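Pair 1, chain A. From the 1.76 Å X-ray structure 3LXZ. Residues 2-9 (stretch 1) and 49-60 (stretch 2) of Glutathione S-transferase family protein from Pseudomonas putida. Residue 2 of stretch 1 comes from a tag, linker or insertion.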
# COMPACT_ATOMS: atom_id res chain seq x y z
N SER A 2 18.89 20.55 0.15
CA SER A 2 18.34 20.55 1.55
C SER A 2 17.43 19.36 1.91
O SER A 2 17.17 19.14 3.10
CB SER A 2 17.67 21.88 1.93
OG SER A 2 16.33 21.96 1.50
N LEU A 3 16.97 18.60 0.90
CA LEU A 3 16.39 17.26 1.11
C LEU A 3 17.45 16.23 1.46
O LEU A 3 18.54 16.22 0.86
CB LEU A 3 15.63 16.77 -0.13
CG LEU A 3 14.42 17.56 -0.61
CD1 LEU A 3 13.93 16.89 -1.88
CD2 LEU A 3 13.33 17.61 0.44
N LYS A 4 17.14 15.36 2.41
CA LYS A 4 18.04 14.28 2.77
C LYS A 4 17.26 12.98 2.60
O LYS A 4 16.12 12.88 3.03
CB LYS A 4 18.49 14.39 4.21
CG LYS A 4 19.24 15.67 4.63
CD LYS A 4 19.77 15.46 6.08
CE LYS A 4 20.80 16.50 6.54
NZ LYS A 4 20.49 17.88 6.09
N LEU A 5 17.88 11.99 1.98
CA LEU A 5 17.26 10.68 1.83
C LEU A 5 17.96 9.66 2.73
O LEU A 5 19.12 9.33 2.49
CB LEU A 5 17.34 10.21 0.37
CG LEU A 5 16.60 8.92 0.05
CD1 LEU A 5 15.06 9.06 0.30
CD2 LEU A 5 16.88 8.59 -1.41
N TYR A 6 17.24 9.17 3.74
CA TYR A 6 17.78 8.17 4.64
C TYR A 6 17.50 6.80 4.06
O TYR A 6 16.34 6.47 3.79
CB TYR A 6 17.11 8.22 6.03
CG TYR A 6 17.52 9.39 6.89
CD1 TYR A 6 17.40 10.69 6.43
CD2 TYR A 6 18.02 9.19 8.19
CE1 TYR A 6 17.76 11.77 7.23
CE2 TYR A 6 18.38 10.26 8.99
CZ TYR A 6 18.24 11.54 8.50
OH TYR A 6 18.58 12.63 9.28
N GLY A 7 18.54 5.99 3.90
CA GLY A 7 18.35 4.59 3.52
C GLY A 7 19.69 3.95 3.19
O GLY A 7 20.73 4.31 3.75
N PHE A 8 19.66 2.97 2.31
CA PHE A 8 20.90 2.35 1.92
C PHE A 8 20.74 1.87 0.49
O PHE A 8 19.66 1.51 0.09
CB PHE A 8 21.31 1.25 2.91
CG PHE A 8 20.32 0.10 3.04
CD1 PHE A 8 19.16 0.21 3.84
CD2 PHE A 8 20.55 -1.10 2.37
CE1 PHE A 8 18.27 -0.85 3.96
CE2 PHE A 8 19.67 -2.19 2.49
CZ PHE A 8 18.53 -2.06 3.28
N SER A 9 21.84 1.89 -0.26
CA SER A 9 21.76 1.64 -1.70
C SER A 9 21.48 0.21 -2.09
O SER A 9 21.32 -0.07 -3.26
CB SER A 9 23.02 2.16 -2.38
OG SER A 9 23.00 3.56 -2.37
N LYS A 49 10.81 0.99 8.36
CA LYS A 49 11.01 0.79 6.92
C LYS A 49 11.98 1.80 6.37
O LYS A 49 12.21 2.84 6.92
CB LYS A 49 9.69 0.95 6.14
CG LYS A 49 8.59 -0.10 6.46
CD LYS A 49 9.10 -1.54 6.43
CE LYS A 49 8.06 -2.44 7.03
NZ LYS A 49 8.37 -3.90 7.00
N VAL A 50 12.54 1.47 5.22
CA VAL A 50 13.39 2.37 4.47
C VAL A 50 12.70 2.57 3.13
O VAL A 50 12.09 1.62 2.61
CB VAL A 50 14.76 1.66 4.32
CG1 VAL A 50 15.53 2.12 3.11
CG2 VAL A 50 15.56 1.80 5.62
N PRO A 51 12.81 3.79 2.54
CA PRO A 51 13.56 4.98 2.94
C PRO A 51 12.77 5.98 3.75
O PRO A 51 11.57 5.84 3.89
CB PRO A 51 13.91 5.62 1.60
CG PRO A 51 12.67 5.32 0.77
CD PRO A 51 12.27 3.94 1.17
N VAL A 52 13.44 7.04 4.22
CA VAL A 52 12.78 8.18 4.86
C VAL A 52 13.30 9.47 4.20
O VAL A 52 14.51 9.59 4.00
CB VAL A 52 13.03 8.19 6.38
CG1 VAL A 52 12.18 9.26 7.08
CG2 VAL A 52 12.68 6.86 6.96
N LEU A 53 12.41 10.38 3.85
CA LEU A 53 12.80 11.70 3.32
C LEU A 53 12.78 12.71 4.45
O LEU A 53 11.77 12.84 5.14
CB LEU A 53 11.83 12.19 2.26
CG LEU A 53 12.29 13.43 1.46
CD1 LEU A 53 13.45 13.08 0.49
CD2 LEU A 53 11.12 14.04 0.70
N GLU A 54 13.88 13.43 4.64
CA GLU A 54 13.87 14.49 5.63
C GLU A 54 13.66 15.83 4.95
O GLU A 54 14.41 16.20 4.05
CB GLU A 54 15.15 14.50 6.49
CG GLU A 54 15.03 15.49 7.69
CD GLU A 54 16.23 15.47 8.65
OE1 GLU A 54 17.32 15.04 8.25
OE2 GLU A 54 16.08 15.90 9.83
N THR A 55 12.61 16.53 5.37
CA THR A 55 12.27 17.83 4.78
C THR A 55 12.38 18.89 5.89
O THR A 55 12.53 18.54 7.07
CB THR A 55 10.82 17.84 4.24
OG1 THR A 55 9.90 17.95 5.34
CG2 THR A 55 10.52 16.56 3.43
N GLU A 56 12.32 20.17 5.51
CA GLU A 56 12.17 21.25 6.49
C GLU A 56 11.02 21.06 7.49
O GLU A 56 11.08 21.58 8.62
CB GLU A 56 12.07 22.63 5.80
CG GLU A 56 10.97 22.72 4.74
CD GLU A 56 10.64 24.15 4.31
OE1 GLU A 56 10.51 25.03 5.20
OE2 GLU A 56 10.47 24.39 3.10
N HIS A 57 9.98 20.33 7.09
CA HIS A 57 8.83 20.09 7.97
C HIS A 57 8.93 18.82 8.83
O HIS A 57 8.06 18.58 9.69
CB HIS A 57 7.52 20.08 7.16
CG HIS A 57 7.35 21.28 6.29
ND1 HIS A 57 7.42 21.23 4.91
CD2 HIS A 57 7.13 22.58 6.61
CE1 HIS A 57 7.23 22.45 4.42
NE2 HIS A 57 7.06 23.28 5.43
N GLY A 58 9.98 18.02 8.63
CA GLY A 58 10.15 16.73 9.32
C GLY A 58 10.26 15.52 8.38
O GLY A 58 10.46 15.68 7.20
N PHE A 59 10.18 14.32 8.94
CA PHE A 59 10.41 13.09 8.19
C PHE A 59 9.14 12.55 7.54
O PHE A 59 8.06 12.59 8.17
CB PHE A 59 10.90 12.00 9.14
CG PHE A 59 12.30 12.18 9.65
CD1 PHE A 59 13.39 12.11 8.78
CD2 PHE A 59 12.52 12.38 11.02
CE1 PHE A 59 14.69 12.27 9.29
CE2 PHE A 59 13.82 12.54 11.52
CZ PHE A 59 14.89 12.47 10.65
N LEU A 60 9.26 12.04 6.31
CA LEU A 60 8.19 11.24 5.67
C LEU A 60 8.76 9.88 5.32
O LEU A 60 9.85 9.82 4.73
CB LEU A 60 7.71 11.90 4.37
CG LEU A 60 6.85 13.15 4.39
CD1 LEU A 60 6.73 13.77 3.02
CD2 LEU A 60 5.46 12.85 4.98

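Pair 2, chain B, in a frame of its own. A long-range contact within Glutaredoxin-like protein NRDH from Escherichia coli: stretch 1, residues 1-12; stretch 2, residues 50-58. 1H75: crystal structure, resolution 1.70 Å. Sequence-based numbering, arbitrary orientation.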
# COMPACT_ATOMS: atom_id res chain seq x y z
N MET B 1 -9.79 -7.88 -7.74
CA MET B 1 -8.34 -7.77 -7.40
C MET B 1 -8.16 -7.12 -6.04
O MET B 1 -8.63 -6.01 -5.80
CB MET B 1 -7.61 -6.92 -8.44
CG MET B 1 -6.17 -6.63 -8.05
SD MET B 1 -5.47 -5.30 -9.01
CE MET B 1 -6.39 -3.89 -8.37
N ARG B 2 -7.47 -7.82 -5.15
CA ARG B 2 -7.23 -7.34 -3.80
C ARG B 2 -6.08 -6.32 -3.75
O ARG B 2 -5.03 -6.55 -4.34
CB ARG B 2 -6.88 -8.52 -2.89
CG ARG B 2 -6.58 -8.14 -1.45
CD ARG B 2 -5.74 -9.22 -0.77
NE ARG B 2 -6.38 -10.53 -0.78
CZ ARG B 2 -7.53 -10.81 -0.17
NH1 ARG B 2 -8.17 -9.85 0.50
NH2 ARG B 2 -8.03 -12.04 -0.21
N ILE B 3 -6.31 -5.20 -3.07
CA ILE B 3 -5.29 -4.16 -2.90
C ILE B 3 -5.02 -4.09 -1.40
O ILE B 3 -5.95 -3.90 -0.61
CB ILE B 3 -5.79 -2.77 -3.35
CG1 ILE B 3 -6.16 -2.81 -4.83
CG2 ILE B 3 -4.72 -1.71 -3.09
CD1 ILE B 3 -6.86 -1.55 -5.31
N THR B 4 -3.78 -4.32 -0.99
CA THR B 4 -3.45 -4.25 0.43
C THR B 4 -2.43 -3.13 0.62
O THR B 4 -1.45 -3.05 -0.13
CB THR B 4 -2.82 -5.55 0.93
OG1 THR B 4 -3.72 -6.64 0.69
CG2 THR B 4 -2.50 -5.46 2.41
N ILE B 5 -2.67 -2.28 1.61
CA ILE B 5 -1.73 -1.20 1.89
C ILE B 5 -1.11 -1.51 3.25
O ILE B 5 -1.84 -1.59 4.24
CB ILE B 5 -2.42 0.20 2.01
CG1 ILE B 5 -3.19 0.53 0.73
CG2 ILE B 5 -1.37 1.27 2.31
CD1 ILE B 5 -3.95 1.89 0.77
N TYR B 6 0.21 -1.72 3.28
CA TYR B 6 0.91 -1.98 4.55
C TYR B 6 1.27 -0.59 5.05
O TYR B 6 1.98 0.17 4.38
CB TYR B 6 2.15 -2.85 4.32
CG TYR B 6 1.72 -4.26 3.92
CD1 TYR B 6 1.56 -4.62 2.58
CD2 TYR B 6 1.40 -5.21 4.90
CE1 TYR B 6 1.09 -5.89 2.22
CE2 TYR B 6 0.94 -6.48 4.55
CZ TYR B 6 0.78 -6.81 3.22
OH TYR B 6 0.30 -8.05 2.90
N THR B 7 0.83 -0.29 6.27
CA THR B 7 0.97 1.06 6.77
C THR B 7 1.48 1.25 8.20
O THR B 7 1.73 0.28 8.92
CB THR B 7 -0.43 1.72 6.63
OG1 THR B 7 -0.35 3.13 6.86
CG2 THR B 7 -1.41 1.08 7.64
N ARG B 8 1.62 2.51 8.60
CA ARG B 8 2.09 2.90 9.93
C ARG B 8 1.41 4.23 10.30
O ARG B 8 1.12 5.04 9.42
CB ARG B 8 3.62 3.07 9.90
CG ARG B 8 4.20 3.92 11.01
CD ARG B 8 5.70 3.81 11.02
NE ARG B 8 6.16 2.45 11.34
CZ ARG B 8 7.38 2.00 11.06
NH1 ARG B 8 8.26 2.79 10.45
NH2 ARG B 8 7.72 0.77 11.38
N ASN B 9 1.13 4.45 11.58
CA ASN B 9 0.50 5.71 12.00
C ASN B 9 1.56 6.80 11.91
O ASN B 9 2.75 6.52 11.95
CB ASN B 9 -0.04 5.60 13.43
CG ASN B 9 -1.20 4.61 13.55
OD1 ASN B 9 -2.26 4.80 12.96
ND2 ASN B 9 -0.99 3.53 14.32
N ASP B 10 1.13 8.05 11.76
CA ASP B 10 2.07 9.17 11.68
C ASP B 10 2.94 9.08 10.42
O ASP B 10 4.03 9.67 10.36
CB ASP B 10 2.97 9.20 12.93
CG ASP B 10 3.89 10.40 12.95
OD1 ASP B 10 3.39 11.53 13.13
OD2 ASP B 10 5.11 10.21 12.77
N CYS B 11 2.46 8.35 9.43
CA CYS B 11 3.18 8.18 8.17
C CYS B 11 2.42 8.99 7.12
O CYS B 11 1.31 8.62 6.71
CB CYS B 11 3.25 6.67 7.82
SG CYS B 11 3.71 6.26 6.10
N VAL B 12 3.00 10.10 6.69
CA VAL B 12 2.36 10.98 5.72
C VAL B 12 2.14 10.33 4.35
O VAL B 12 1.06 10.48 3.75
CB VAL B 12 3.15 12.29 5.52
CG1 VAL B 12 2.36 13.26 4.65
CG2 VAL B 12 3.46 12.91 6.90
N GLN B 50 10.79 1.39 2.93
CA GLN B 50 9.99 2.55 3.30
C GLN B 50 8.52 2.19 3.25
O GLN B 50 8.14 1.19 2.62
CB GLN B 50 10.25 3.72 2.34
CG GLN B 50 9.81 3.44 0.93
CD GLN B 50 9.89 4.67 0.02
OE1 GLN B 50 9.65 4.57 -1.18
NE2 GLN B 50 10.23 5.83 0.59
N LEU B 51 7.70 2.99 3.91
CA LEU B 51 6.26 2.76 3.91
C LEU B 51 5.55 3.90 3.20
O LEU B 51 6.10 4.99 3.03
CB LEU B 51 5.73 2.67 5.34
CG LEU B 51 6.24 1.49 6.15
CD1 LEU B 51 5.91 1.68 7.62
CD2 LEU B 51 5.59 0.22 5.63
N PRO B 52 4.34 3.63 2.71
CA PRO B 52 3.63 2.36 2.80
C PRO B 52 4.16 1.38 1.75
O PRO B 52 4.97 1.73 0.90
CB PRO B 52 2.20 2.75 2.45
CG PRO B 52 2.45 3.81 1.37
CD PRO B 52 3.53 4.64 2.00
N VAL B 53 3.69 0.14 1.83
CA VAL B 53 3.98 -0.82 0.78
C VAL B 53 2.61 -1.20 0.25
O VAL B 53 1.70 -1.54 1.02
CB VAL B 53 4.73 -2.07 1.28
CG1 VAL B 53 4.76 -3.12 0.16
CG2 VAL B 53 6.16 -1.70 1.64
N VAL B 54 2.44 -1.13 -1.06
CA VAL B 54 1.17 -1.50 -1.66
C VAL B 54 1.38 -2.75 -2.48
O VAL B 54 2.32 -2.83 -3.28
CB VAL B 54 0.62 -0.41 -2.62
CG1 VAL B 54 -0.64 -0.93 -3.31
CG2 VAL B 54 0.33 0.86 -1.85
N ILE B 55 0.54 -3.75 -2.25
CA ILE B 55 0.61 -5.00 -3.01
C ILE B 55 -0.75 -5.18 -3.66
O ILE B 55 -1.79 -5.16 -2.99
CB ILE B 55 0.88 -6.25 -2.10
CG1 ILE B 55 2.20 -6.10 -1.35
CG2 ILE B 55 0.87 -7.53 -2.94
CD1 ILE B 55 3.42 -5.84 -2.21
N ALA B 56 -0.76 -5.34 -4.98
CA ALA B 56 -2.01 -5.49 -5.70
C ALA B 56 -1.75 -6.32 -6.95
O ALA B 56 -1.13 -5.86 -7.91
CB ALA B 56 -2.54 -4.10 -6.07
N GLY B 57 -2.24 -7.56 -6.95
CA GLY B 57 -1.98 -8.40 -8.10
C GLY B 57 -0.48 -8.59 -8.25
O GLY B 57 0.19 -8.95 -7.30
N ASP B 58 0.04 -8.30 -9.45
CA ASP B 58 1.47 -8.44 -9.74
C ASP B 58 2.28 -7.21 -9.35
O ASP B 58 3.51 -7.24 -9.44
CB ASP B 58 1.73 -8.64 -11.24
CG ASP B 58 1.18 -9.93 -11.79
OD1 ASP B 58 0.91 -10.88 -11.02
OD2 ASP B 58 1.05 -9.98 -13.03
O HOH W 1 -3.85 -8.82 -5.15
O HOH W 2 -2.87 -7.69 -1.87

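Pair 1 and pair 2 share one design: two antiparallel strands preceded, on the second stretch, by a cis-proline. Fourteen central residues superpose with a backbone RMSD of 0.8 Å, and the strand directions differ by 156° in pair 1 and 164° in pair 2.

The backbone sets the register. In both, a tyrosine closes a hydrogen-bonded pair with a valine: Tyr6(A) N to Val52(A) O is 2.8 Å and Val52(A) N to Tyr6(A) O 3.0 Å; in pair 2, Tyr6(B) N to Val53(B) O is 2.7 Å and Val53(B) N to Tyr6(B) O 3.1 Å. Two residues earlier in the first strand and two later in the second, Lys4(A) and Glu54(A) match Thr4(B) and Ile55(B), again hydrogen-bonded both ways. As in any extended strand, side chains alternate between the faces.

On the face of Leu5(A) and Leu53(A), the match is Ile5(B) and Val54(B). The cis-proline contributes in both: Leu5(A) CD1 lies 3.9 Å from Pro51(A) CB, and Ile5(B) CG2 lies 3.9 Å from Pro52(B) CB. The leucine reaches with a delta carbon where the isoleucine uses its beta branch, so different skeletons deliver a methyl at the same distance. Leu5(A) CD1 also meets Leu53(A) CD1 at 4.3 Å, while Ile5(B) CG1 meets Val54(B) CG2 at 4.4 Å. Two residues earlier in the first strand, Leu3(A) CD2 approaches Leu53(A) CD2 at 4.2 Å; its match, Ile3(B), places CG2 4.2 Å from Val54(B) CG1.

The tyrosine face shows the sharper choice. Both tyrosines have chi1 near m; Tyr6(A) CB is 4.1 Å from Val52(A) CB, and Tyr6(B) CB 4.1 Å from Val53(B) CB. Beyond that, pair 1 spends polarity: Tyr6(A) OH donates a hydrogen bond to Glu54(A) OE1 at 2.9 Å. Pair 2 answers with hydrocarbon at the matched position, Ile55(B) CG1 lying 3.7 Å from Tyr6(B) CE1 at the ring edge. Separately, Phe59(A), without a listed counterpart, turns its edge to the Tyr6(A) face, ring centroids 5.3 Å apart. In pair 2 a water donates to both Thr4(B) OG1, at 2.9 Å, and Ile55(B) O, at 3.0 Å, joining the strands; in pair 1 Lys4(A) CD comes within 3.3 Å of Glu54(A) OE1.

Before the proline, Val50(A) and Leu51(B) both point toward the first stretch. Val50(A) CG1 sits 3.8 Å from Gly7(A) CA, where a CB on the glycine would come within 3.1 Å of that methyl. Thr7(B), the match, carries its CB away from the other stretch. Both also meet position 8: Val50(A) CG1 is 4.1 Å from Phe8(A) CE1, and Leu51(B) CD1 is 3.5 Å from Arg8(B) CB and over one face of the guanidinium.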